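Local coordinates for genome polyprotein (Rhinovirus C, PDB 6KU8) that probably cleaves the viral polyprotein as a 3C cysteine protease, here with the inhibitor rupintrivir in its substrate-binding cleft, at residues Met30-His43 with Glu74-Asp88. Numbering follows the deposited sequence.
Sequences MLGIHDNCAVVPTH and EITLLWLDQNEKFRD. With AG7 (4-{2-(4-fluoro-benzyl)-6-methyl-5-[(5-methyl-isoxazole-3-carbonyl)-amino]-4-oxo-heptanoylamino}-5-(2-oxo-pyrrolidin-3-yl)-pentanoic acid ethyl ester), chain B.
Gly32 CA sits over the centre of the Phe86 ring, 3.5 Å from its centroid and 9° off the normal, a CH-pi contact; Gln82 NE2 covers the opposite face near the rim. Met30 CE meets the same ring at CZ (3.8 Å), while Met30 SD and Leu80 CD1 approach tip to tip. On the sheet face shared by Cys37, Val39, Leu77 and Trp79, Cys37 lays CB and SG over the six-membered ring of Trp79, SG 4.0 Å from the centroid; chi1 of 178° sets the sulfur opposite the backbone N. On the same face, Val39 CG2 packs tightly against Leu77 CD2 (3.4 Å); it also meets Ile75 CG2. Paired backbone bonds at Ala38/Leu78 and Val40/Thr76 fix the antiparallel register between strands 37-41 and 75-80, whose axes run at 145°. Asn36 ND2 adds a side-chain bond to Leu80 O (2.9 Å), in its own amide plane. At the polar edge, Glu74 OE2 accepts from His43 N (2.9 Å) on its syn lone pair and lies very close to His43 ND1, near the ring plane. AG7 C05 lies over one face of that imidazole, Pro41 CB over the other. The first barrel of this chymotrypsin-like fold thus brings His43 and Glu74 to the cleft, where Cys150 from the second touches His43, consistent with a Cys-His-Glu triad.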
ATOM      1  N   MET A  30      -5.641   1.565  -3.730  1.00 18.64           N
ATOM      2  CA  MET A  30      -4.990   0.494  -4.464  1.00 19.22           C
ATOM      3  C   MET A  30      -3.860   1.085  -5.297  1.00 19.40           C
ATOM      4  O   MET A  30      -4.066   2.063  -6.030  1.00 20.00           O
ATOM      5  CB  MET A  30      -5.988  -0.240  -5.364  1.00 17.37           C
ATOM      6  CG  MET A  30      -5.383  -1.455  -6.113  1.00 19.83           C
ATOM      7  SD  MET A  30      -6.439  -2.043  -7.480  1.00 24.08           S
ATOM      8  CE  MET A  30      -5.910  -0.932  -8.793  1.00 18.04           C
ATOM      9  N   LEU A  31      -2.671   0.501  -5.182  1.00 18.79           N
ATOM     10  CA  LEU A  31      -1.479   1.003  -5.863  1.00 19.41           C
ATOM     11  C   LEU A  31      -1.097   0.033  -6.979  1.00 21.18           C
ATOM     12  O   LEU A  31      -0.642  -1.082  -6.713  1.00 20.71           O
ATOM     13  CB  LEU A  31      -0.322   1.175  -4.881  1.00 18.58           C
ATOM     14  CG  LEU A  31       1.046   1.386  -5.539  1.00 22.70           C
ATOM     15  CD1 LEU A  31       1.073   2.713  -6.280  1.00 18.73           C
ATOM     16  CD2 LEU A  31       2.148   1.324  -4.481  1.00 20.66           C
ATOM     17  N   GLY A  32      -1.257   0.462  -8.229  1.00 22.96           N
ATOM     18  CA  GLY A  32      -0.742  -0.327  -9.335  1.00 22.67           C
ATOM     19  C   GLY A  32       0.777  -0.297  -9.354  1.00 22.39           C
ATOM     20  O   GLY A  32       1.406   0.729  -9.078  1.00 21.76           O
ATOM     21  N   ILE A  33       1.375  -1.445  -9.676  1.00 20.51           N
ATOM     22  CA  ILE A  33       2.826  -1.615  -9.648  1.00 18.27           C
ATOM     23  C   ILE A  33       3.395  -1.733 -11.059  1.00 23.90           C
ATOM     24  O   ILE A  33       4.383  -1.075 -11.406  1.00 21.86           O
ATOM     25  CB  ILE A  33       3.227  -2.839  -8.792  1.00 17.82           C
ATOM     26  CG1 ILE A  33       2.642  -2.773  -7.371  1.00 19.43           C
ATOM     27  CG2 ILE A  33       4.755  -2.996  -8.760  1.00 20.25           C
ATOM     28  CD1 ILE A  33       3.283  -1.770  -6.480  1.00 19.81           C
ATOM     29  N   HIS A  34       2.790  -2.583 -11.885  1.00 19.78           N
ATOM     30  CA  HIS A  34       3.260  -2.870 -13.239  1.00 21.43           C
ATOM     31  C   HIS A  34       2.246  -3.788 -13.888  1.00 24.98           C
ATOM     32  O   HIS A  34       1.552  -4.541 -13.194  1.00 23.60           O
ATOM     33  CB  HIS A  34       4.642  -3.539 -13.239  1.00 22.75           C
ATOM     34  CG  HIS A  34       4.614  -4.967 -12.773  1.00 23.25           C
ATOM     35  ND1 HIS A  34       4.574  -6.036 -13.643  1.00 25.36           N
ATOM     36  CD2 HIS A  34       4.596  -5.497 -11.526  1.00 21.17           C
ATOM     37  CE1 HIS A  34       4.550  -7.163 -12.954  1.00 23.12           C
ATOM     38  NE2 HIS A  34       4.556  -6.864 -11.665  1.00 23.78           N
ATOM     39  N   ASP A  35       2.174  -3.720 -15.222  1.00 27.93           N
ATOM     40  CA  ASP A  35       1.287  -4.569 -16.017  1.00 24.35           C
ATOM     41  C   ASP A  35      -0.110  -4.537 -15.391  1.00 23.61           C
ATOM     42  O   ASP A  35      -0.676  -3.449 -15.207  1.00 22.34           O
ATOM     43  CB  ASP A  35       1.935  -5.929 -16.142  1.00 24.97           C
ATOM     44  CG  ASP A  35       3.249  -5.863 -16.890  1.00 28.13           C
ATOM     45  OD1 ASP A  35       3.190  -5.756 -18.130  1.00 28.08           O
ATOM     46  OD2 ASP A  35       4.325  -5.885 -16.246  1.00 25.76           O
ATOM     47  N   ASN A  36      -0.710  -5.677 -15.069  1.00 20.28           N
ATOM     48  CA  ASN A  36      -2.026  -5.720 -14.444  1.00 23.07           C
ATOM     49  C   ASN A  36      -1.941  -6.071 -12.965  1.00 19.45           C
ATOM     50  O   ASN A  36      -2.909  -6.581 -12.400  1.00 23.62           O
ATOM     51  CB  ASN A  36      -2.916  -6.720 -15.184  1.00 22.01           C
ATOM     52  CG  ASN A  36      -2.345  -8.127 -15.160  1.00 26.06           C
ATOM     53  OD1 ASN A  36      -1.130  -8.319 -15.164  1.00 27.70           O
ATOM     54  ND2 ASN A  36      -3.226  -9.125 -15.101  1.00 23.66           N
ATOM     55  N   CYS A  37      -0.793  -5.825 -12.329  1.00 22.17           N
ATOM     56  CA  CYS A  37      -0.553  -6.243 -10.951  1.00 22.01           C
ATOM     57  C   CYS A  37      -0.612  -5.036 -10.021  1.00 21.38           C
ATOM     58  O   CYS A  37       0.149  -4.077 -10.198  1.00 21.01           O
ATOM     59  CB  CYS A  37       0.800  -6.939 -10.818  1.00 26.20           C
ATOM     60  SG  CYS A  37       1.181  -7.440  -9.119  1.00 26.77           S
ATOM     61  N   ALA A  38      -1.494  -5.098  -9.026  1.00 18.21           N
ATOM     62  CA  ALA A  38      -1.657  -4.046  -8.031  1.00 20.25           C
ATOM     63  C   ALA A  38      -1.442  -4.605  -6.632  1.00 21.90           C
ATOM     64  O   ALA A  38      -1.444  -5.815  -6.400  1.00 23.05           O
ATOM     65  CB  ALA A  38      -3.042  -3.384  -8.103  1.00 18.18           C
ATOM     66  N   VAL A  39      -1.278  -3.692  -5.690  1.00 18.13           N
ATOM     67  CA  VAL A  39      -1.104  -4.027  -4.289  1.00 16.08           C
ATOM     68  C   VAL A  39      -2.275  -3.444  -3.504  1.00 23.51           C
ATOM     69  O   VAL A  39      -2.756  -2.344  -3.801  1.00 21.06           O
ATOM     70  CB  VAL A  39       0.268  -3.508  -3.814  1.00 23.57           C
ATOM     71  CG1 VAL A  39       0.168  -2.487  -2.713  1.00 28.64           C
ATOM     72  CG2 VAL A  39       1.190  -4.656  -3.495  1.00 27.55           C
ATOM     73  N   VAL A  40      -2.788  -4.232  -2.564  1.00 19.41           N
ATOM     74  CA  VAL A  40      -3.818  -3.790  -1.624  1.00 17.81           C
ATOM     75  C   VAL A  40      -3.504  -4.356  -0.258  1.00 21.85           C
ATOM     76  O   VAL A  40      -2.832  -5.393  -0.127  1.00 23.39           O
ATOM     77  CB  VAL A  40      -5.220  -4.255  -2.052  1.00 19.82           C
ATOM     78  CG1 VAL A  40      -5.617  -3.648  -3.391  1.00 31.69           C
ATOM     79  CG2 VAL A  40      -5.257  -5.787  -2.150  1.00 20.58           C
ATOM     80  N   PRO A  41      -3.999  -3.724   0.792  1.00 21.97           N
ATOM     81  CA  PRO A  41      -3.797  -4.299   2.123  1.00 22.35           C
ATOM     82  C   PRO A  41      -4.538  -5.627   2.245  1.00 24.12           C
ATOM     83  O   PRO A  41      -5.672  -5.774   1.783  1.00 23.34           O
ATOM     84  CB  PRO A  41      -4.354  -3.223   3.064  1.00 24.38           C
ATOM     85  CG  PRO A  41      -4.307  -1.925   2.210  1.00 19.77           C
ATOM     86  CD  PRO A  41      -4.688  -2.418   0.856  1.00 19.44           C
ATOM     87  N   THR A  42      -3.871  -6.609   2.852  1.00 22.12           N
ATOM     88  CA  THR A  42      -4.483  -7.930   3.010  1.00 21.77           C
ATOM     89  C   THR A  42      -5.793  -7.851   3.787  1.00 26.80           C
ATOM     90  O   THR A  42      -6.749  -8.568   3.471  1.00 25.57           O
ATOM     91  CB  THR A  42      -3.514  -8.886   3.703  1.00 22.37           C
ATOM     92  OG1 THR A  42      -2.357  -9.053   2.880  1.00 23.33           O
ATOM     93  CG2 THR A  42      -4.171 -10.260   3.928  1.00 23.63           C
ATOM     94  N   HIS A  43      -5.866  -6.978   4.799  1.00 26.26           N
ATOM     95  CA  HIS A  43      -7.084  -6.904   5.608  1.00 30.33           C
ATOM     96  C   HIS A  43      -8.240  -6.205   4.897  1.00 30.83           C
ATOM     97  O   HIS A  43      -9.318  -6.082   5.488  1.00 29.85           O
ATOM     98  CB  HIS A  43      -6.798  -6.215   6.947  1.00 34.52           C
ATOM     99  CG  HIS A  43      -6.513  -4.743   6.837  1.00 47.22           C
ATOM    100  ND1 HIS A  43      -5.232  -4.224   6.855  1.00 47.57           N
ATOM    101  CD2 HIS A  43      -7.346  -3.679   6.713  1.00 43.51           C
ATOM    102  CE1 HIS A  43      -5.288  -2.906   6.750  1.00 40.04           C
ATOM    103  NE2 HIS A  43      -6.560  -2.550   6.667  1.00 49.11           N
ATOM    104  N   GLU A  74       0.870  -8.131   5.327  1.00 21.18           N
ATOM    105  CA  GLU A  74      -0.278  -7.241   5.142  1.00 22.92           C
ATOM    106  C   GLU A  74      -0.371  -6.764   3.694  1.00 21.16           C
ATOM    107  O   GLU A  74      -1.246  -5.935   3.375  1.00 21.20           O
ATOM    108  CB  GLU A  74      -0.237  -6.009   6.066  1.00 22.54           C
ATOM    109  CG  GLU A  74      -1.375  -5.867   7.062  1.00 28.75           C
ATOM    110  CD  GLU A  74      -2.703  -6.477   6.611  1.00 29.94           C
ATOM    111  OE1 GLU A  74      -2.904  -7.680   6.834  1.00 27.29           O
ATOM    112  OE2 GLU A  74      -3.565  -5.751   6.086  1.00 30.40           O
ATOM    113  N   ILE A  75       0.499  -7.241   2.810  1.00 23.87           N
ATOM    114  CA  ILE A  75       0.442  -6.923   1.392  1.00 21.63           C
ATOM    115  C   ILE A  75      -0.163  -8.091   0.627  1.00 23.05           C
ATOM    116  O   ILE A  75       0.304  -9.234   0.734  1.00 22.52           O
ATOM    117  CB  ILE A  75       1.830  -6.580   0.835  1.00 22.16           C
ATOM    118  CG1 ILE A  75       2.298  -5.236   1.384  1.00 24.73           C
ATOM    119  CG2 ILE A  75       1.784  -6.570  -0.685  1.00 21.15           C
ATOM    120  CD1 ILE A  75       3.745  -5.018   1.211  1.00 22.38           C
ATOM    121  N   THR A  76      -1.182  -7.793  -0.171  1.00 23.52           N
ATOM    122  CA  THR A  76      -1.753  -8.731  -1.120  1.00 23.40           C
ATOM    123  C   THR A  76      -1.565  -8.178  -2.524  1.00 24.49           C
ATOM    124  O   THR A  76      -1.809  -6.989  -2.759  1.00 21.42           O
ATOM    125  CB  THR A  76      -3.233  -8.957  -0.818  1.00 24.72           C
ATOM    126  OG1 THR A  76      -3.350  -9.698   0.402  1.00 23.18           O
ATOM    127  CG2 THR A  76      -3.902  -9.708  -1.946  1.00 24.76           C
ATOM    128  N   LEU A  77      -1.088  -9.030  -3.441  1.00 22.86           N
ATOM    129  CA  LEU A  77      -0.989  -8.690  -4.855  1.00 20.73           C
ATOM    130  C   LEU A  77      -2.263  -9.124  -5.559  1.00 22.29           C
ATOM    131  O   LEU A  77      -2.728 -10.253  -5.362  1.00 20.74           O
ATOM    132  CB  LEU A  77       0.212  -9.380  -5.521  1.00 26.91           C
ATOM    133  CG  LEU A  77       1.635  -9.253  -4.963  1.00 27.55           C
ATOM    134  CD1 LEU A  77       2.649  -9.786  -5.960  1.00 27.70           C
ATOM    135  CD2 LEU A  77       1.958  -7.815  -4.602  1.00 29.90           C
ATOM    136  N   LEU A  78      -2.837  -8.238  -6.366  1.00 21.69           N
ATOM    137  CA  LEU A  78      -3.956  -8.590  -7.231  1.00 21.91           C
ATOM    138  C   LEU A  78      -3.489  -8.538  -8.676  1.00 23.15           C
ATOM    139  O   LEU A  78      -2.889  -7.545  -9.101  1.00 23.16           O
ATOM    140  CB  LEU A  78      -5.147  -7.652  -7.051  1.00 18.82           C
ATOM    141  CG  LEU A  78      -5.682  -7.415  -5.642  1.00 24.33           C
ATOM    142  CD1 LEU A  78      -6.809  -6.393  -5.714  1.00 26.40           C
ATOM    143  CD2 LEU A  78      -6.133  -8.729  -5.016  1.00 26.13           C
ATOM    144  N   TRP A  79      -3.742  -9.606  -9.420  1.00 22.62           N
ATOM    145  CA  TRP A  79      -3.551  -9.598 -10.867  1.00 22.46           C
ATOM    146  C   TRP A  79      -4.941  -9.457 -11.472  1.00 22.72           C
ATOM    147  O   TRP A  79      -5.789 -10.343 -11.314  1.00 24.26           O
ATOM    148  CB  TRP A  79      -2.839 -10.858 -11.357  1.00 24.60           C
ATOM    149  CG  TRP A  79      -1.478 -11.082 -10.742  1.00 24.96           C
ATOM    150  CD1 TRP A  79      -1.211 -11.652  -9.530  1.00 24.68           C
ATOM    151  CD2 TRP A  79      -0.204 -10.774 -11.329  1.00 25.62           C
ATOM    152  NE1 TRP A  79       0.144 -11.700  -9.316  1.00 25.15           N
ATOM    153  CE2 TRP A  79       0.784 -11.171 -10.408  1.00 24.06           C
ATOM    154  CE3 TRP A  79       0.192 -10.201 -12.539  1.00 25.12           C
ATOM    155  CZ2 TRP A  79       2.148 -11.020 -10.663  1.00 27.06           C
ATOM    156  CZ3 TRP A  79       1.550 -10.043 -12.791  1.00 29.71           C
ATOM    157  CH2 TRP A  79       2.512 -10.453 -11.856  1.00 29.67           C
ATOM    158  N   LEU A  80      -5.173  -8.335 -12.140  1.00 18.50           N
ATOM    159  CA  LEU A  80      -6.501  -7.883 -12.526  1.00 23.20           C
ATOM    160  C   LEU A  80      -6.795  -8.172 -13.989  1.00 22.96           C
ATOM    161  O   LEU A  80      -5.912  -8.107 -14.846  1.00 26.38           O
ATOM    162  CB  LEU A  80      -6.632  -6.381 -12.269  1.00 20.98           C
ATOM    163  CG  LEU A  80      -6.334  -6.005 -10.818  1.00 19.61           C
ATOM    164  CD1 LEU A  80      -6.197  -4.488 -10.669  1.00 22.36           C
ATOM    165  CD2 LEU A  80      -7.452  -6.516  -9.943  1.00 22.31           C
ATOM    166  N   ASP A  81      -8.063  -8.469 -14.270  1.00 26.26           N
ATOM    167  CA  ASP A  81      -8.507  -8.753 -15.636  1.00 25.48           C
ATOM    168  C   ASP A  81      -8.895  -7.440 -16.310  1.00 23.91           C
ATOM    169  O   ASP A  81     -10.065  -7.074 -16.413  1.00 28.71           O
ATOM    170  CB  ASP A  81      -9.657  -9.751 -15.627  1.00 25.72           C
ATOM    171  CG  ASP A  81      -9.995 -10.257 -17.022  1.00 30.97           C
ATOM    172  OD1 ASP A  81      -9.139 -10.140 -17.927  1.00 26.80           O
ATOM    173  OD2 ASP A  81     -11.110 -10.768 -17.210  1.00 30.24           O
ATOM    174  N   GLN A  82      -7.877  -6.721 -16.775  1.00 23.76           N
ATOM    175  CA  GLN A  82      -8.037  -5.403 -17.376  1.00 28.60           C
ATOM    176  C   GLN A  82      -7.076  -5.292 -18.549  1.00 27.38           C
ATOM    177  O   GLN A  82      -6.059  -5.992 -18.606  1.00 24.59           O
ATOM    178  CB  GLN A  82      -7.746  -4.267 -16.371  1.00 29.00           C
ATOM    179  CG  GLN A  82      -6.249  -4.118 -16.076  1.00 28.59           C
ATOM    180  CD  GLN A  82      -5.915  -3.187 -14.914  1.00 30.95           C
ATOM    181  OE1 GLN A  82      -6.764  -2.884 -14.071  1.00 27.97           O
ATOM    182  NE2 GLN A  82      -4.652  -2.747 -14.859  1.00 30.73           N
ATOM    183  N   ASN A  83      -7.412  -4.400 -19.488  1.00 25.85           N
ATOM    184  CA  ASN A  83      -6.532  -4.096 -20.612  1.00 25.88           C
ATOM    185  C   ASN A  83      -5.442  -3.111 -20.225  1.00 28.89           C
ATOM    186  O   ASN A  83      -4.333  -3.178 -20.756  1.00 26.66           O
ATOM    187  CB  ASN A  83      -7.340  -3.521 -21.784  1.00 24.40           C
ATOM    188  CG  ASN A  83      -6.487  -3.274 -23.019  1.00 29.71           C
ATOM    189  OD1 ASN A  83      -5.833  -4.181 -23.524  1.00 29.29           O
ATOM    190  ND2 ASN A  83      -6.509  -2.050 -23.522  1.00 30.59           N
ATOM    191  N   GLU A  84      -5.740  -2.198 -19.305  1.00 28.77           N
ATOM    192  CA  GLU A  84      -4.768  -1.185 -18.929  1.00 33.17           C
ATOM    193  C   GLU A  84      -3.525  -1.810 -18.309  1.00 28.04           C
ATOM    194  O   GLU A  84      -3.598  -2.807 -17.585  1.00 26.42           O
ATOM    195  CB  GLU A  84      -5.381  -0.186 -17.946  1.00 35.65           C
ATOM    196  CG  GLU A  84      -4.347   0.815 -17.446  1.00 34.62           C
ATOM    197  CD  GLU A  84      -4.840   1.660 -16.298  1.00 36.01           C
ATOM    198  OE1 GLU A  84      -4.044   2.500 -15.811  1.00 36.39           O
ATOM    199  OE2 GLU A  84      -6.011   1.479 -15.879  1.00 36.41           O
ATOM    200  N   LYS A  85      -2.381  -1.199 -18.592  1.00 26.89           N
ATOM    201  CA  LYS A  85      -1.111  -1.522 -17.962  1.00 29.70           C
ATOM    202  C   LYS A  85      -0.716  -0.387 -17.029  1.00 28.68           C
ATOM    203  O   LYS A  85      -0.646   0.777 -17.443  1.00 26.58           O
ATOM    204  CB  LYS A  85      -0.009  -1.733 -19.003  1.00 27.42           C
ATOM    205  CG  LYS A  85      -0.356  -2.727 -20.103  1.00 36.14           C
ATOM    206  CD  LYS A  85       0.103  -4.139 -19.750  1.00 45.27           C
ATOM    207  CE  LYS A  85      -0.089  -5.099 -20.917  1.00 52.89           C
ATOM    208  NZ  LYS A  85      -1.534  -5.217 -21.300  1.00 54.66           N
ATOM    209  N   PHE A  86      -0.449  -0.727 -15.779  1.00 26.27           N
ATOM    210  CA  PHE A  86       0.077   0.264 -14.860  1.00 26.90           C
ATOM    211  C   PHE A  86       1.439   0.750 -15.350  1.00 23.21           C
ATOM    212  O   PHE A  86       2.208  -0.001 -15.959  1.00 23.26           O
ATOM    213  CB  PHE A  86       0.180  -0.333 -13.452  1.00 21.25           C
ATOM    214  CG  PHE A  86      -1.160  -0.759 -12.872  1.00 24.53           C
ATOM    215  CD1 PHE A  86      -2.195   0.157 -12.731  1.00 21.82           C
ATOM    216  CD2 PHE A  86      -1.375  -2.070 -12.477  1.00 20.54           C
ATOM    217  CE1 PHE A  86      -3.433  -0.226 -12.205  1.00 24.38           C
ATOM    218  CE2 PHE A  86      -2.601  -2.468 -11.953  1.00 21.73           C
ATOM    219  CZ  PHE A  86      -3.636  -1.547 -11.815  1.00 20.72           C
ATOM    220  N   ARG A  87       1.718   2.023 -15.114  1.00 21.79           N
ATOM    221  CA  ARG A  87       3.083   2.513 -15.225  1.00 24.60           C
ATOM    222  C   ARG A  87       3.987   1.698 -14.310  1.00 24.18           C
ATOM    223  O   ARG A  87       3.708   1.546 -13.117  1.00 23.70           O
ATOM    224  CB  ARG A  87       3.124   3.990 -14.855  1.00 28.62           C
ATOM    225  CG  ARG A  87       4.500   4.612 -14.832  1.00 35.48           C
ATOM    226  CD  ARG A  87       4.352   6.062 -14.431  1.00 40.17           C
ATOM    227  NE  ARG A  87       5.492   6.561 -13.663  1.00 54.95           N
ATOM    228  CZ  ARG A  87       5.390   7.433 -12.661  1.00 53.60           C
ATOM    229  NH1 ARG A  87       6.483   7.840 -12.032  1.00 47.71           N
ATOM    230  NH2 ARG A  87       4.192   7.886 -12.275  1.00 41.36           N
ATOM    231  N   ASP A  88       5.055   1.147 -14.878  1.00 21.30           N
ATOM    232  CA  ASP A  88       5.938   0.271 -14.116  1.00 24.42           C
ATOM    233  C   ASP A  88       6.760   1.105 -13.145  1.00 23.29           C
ATOM    234  O   ASP A  88       7.711   1.770 -13.548  1.00 24.37           O
ATOM    235  CB  ASP A  88       6.851  -0.516 -15.051  1.00 28.25           C
ATOM    236  CG  ASP A  88       7.706  -1.519 -14.308  1.00 25.75           C
ATOM    237  OD1 ASP A  88       7.637  -1.571 -13.057  1.00 24.19           O
ATOM    238  OD2 ASP A  88       8.462  -2.255 -14.973  1.00 28.65           O
TER
HETATM  239  C01 AG7 B 501      -5.428  -1.421  13.078  1.00 56.87           C
HETATM  240  C02 AG7 B 501      -6.295  -2.268  12.163  1.00 55.13           C
HETATM  241  O03 AG7 B 501      -4.823  -0.439  12.755  1.00 39.03           O
HETATM  242  C04 AG7 B 501      -6.037  -2.077  10.675  1.00 48.62           C
HETATM  243  C05 AG7 B 501      -6.692  -3.295  10.047  1.00 52.58           C
HETATM  244  C06 AG7 B 501      -5.780  -4.526  10.166  1.00 47.89           C
HETATM  245  C07 AG7 B 501      -4.457  -4.450   9.760  1.00 46.71           C
HETATM  246  C08 AG7 B 501      -3.631  -5.557   9.868  1.00 48.30           C
HETATM  247  C09 AG7 B 501      -4.119  -6.751  10.387  1.00 47.91           C
HETATM  248  C10 AG7 B 501      -5.443  -6.832  10.796  1.00 49.60           C
HETATM  249  C11 AG7 B 501      -6.273  -5.722  10.687  1.00 49.69           C
HETATM  250  N12 AG7 B 501      -6.085   0.222   9.415  1.00 42.73           N
HETATM  251  C13 AG7 B 501      -6.804   1.493   9.218  1.00 41.63           C
HETATM  252  C14 AG7 B 501      -5.767   2.557   9.539  1.00 39.08           C
HETATM  253  C15 AG7 B 501      -5.524   2.620  11.095  1.00 34.68           C
HETATM  254  C16 AG7 B 501      -4.726   3.983  11.428  1.00 26.06           C
HETATM  255  N17 AG7 B 501      -5.211   4.488  12.551  1.00 30.82           N
HETATM  256  O18 AG7 B 501      -3.850   4.437  10.772  1.00 26.95           O
HETATM  257  C19 AG7 B 501      -7.504   1.778   7.884  1.00 46.90           C
HETATM  258  C20 AG7 B 501      -8.020   0.479   7.246  1.00 46.82           C
HETATM  259  C21 AG7 B 501      -9.466   0.549   7.682  1.00 50.79           C
HETATM  260  O22 AG7 B 501     -10.161  -0.595   8.061  1.00 56.24           O
HETATM  261  O23 AG7 B 501      -9.966   1.620   7.730  1.00 49.99           O
HETATM  262  C47 AG7 B 501      -6.689  -0.742  10.318  1.00 47.58           C
HETATM  263  O48 AG7 B 501      -7.727  -0.463  10.814  1.00 46.28           O
HETATM  264  C50 AG7 B 501     -11.458  -0.291   8.478  1.00 59.41           C
HETATM  265  C53 AG7 B 501     -12.262  -1.589   8.524  1.00 58.23           C
HETATM  266  C57 AG7 B 501      -5.436  -1.994  14.483  1.00 62.42           C
HETATM  267  N58 AG7 B 501      -4.469  -1.330  15.269  1.00 63.63           N
HETATM  268  C59 AG7 B 501      -3.786  -2.086  16.261  1.00 73.33           C
HETATM  269  O60 AG7 B 501      -3.927  -3.243  16.501  1.00 77.20           O
HETATM  270  C78 AG7 B 501      -6.789  -1.759  15.157  1.00 64.57           C
HETATM  271  C81 AG7 B 501      -6.930  -2.495  16.496  1.00 66.68           C
HETATM  272  F1  AG7 B 501      -3.293  -7.838  10.494  1.00 48.64           F
HETATM  273  C82 AG7 B 501      -6.998  -0.253  15.353  1.00 74.14           C
HETATM  274  C83 AG7 B 501      -6.329   3.596  13.065  1.00 34.72           C
HETATM  275  C84 AG7 B 501      -6.666   2.677  11.800  1.00 36.83           C
HETATM  276  C1  AG7 B 501      -2.867  -1.179  16.988  1.00 76.17           C
HETATM  277  O   HOH W   1       3.935  -1.853 -16.474  1.00 23.78           O
HETATM  278  O   HOH W   2      -0.283 -10.530   4.129  1.00 24.04           O
HETATM  279  O   HOH W   3      -5.953 -10.526   0.727  1.00 28.20           O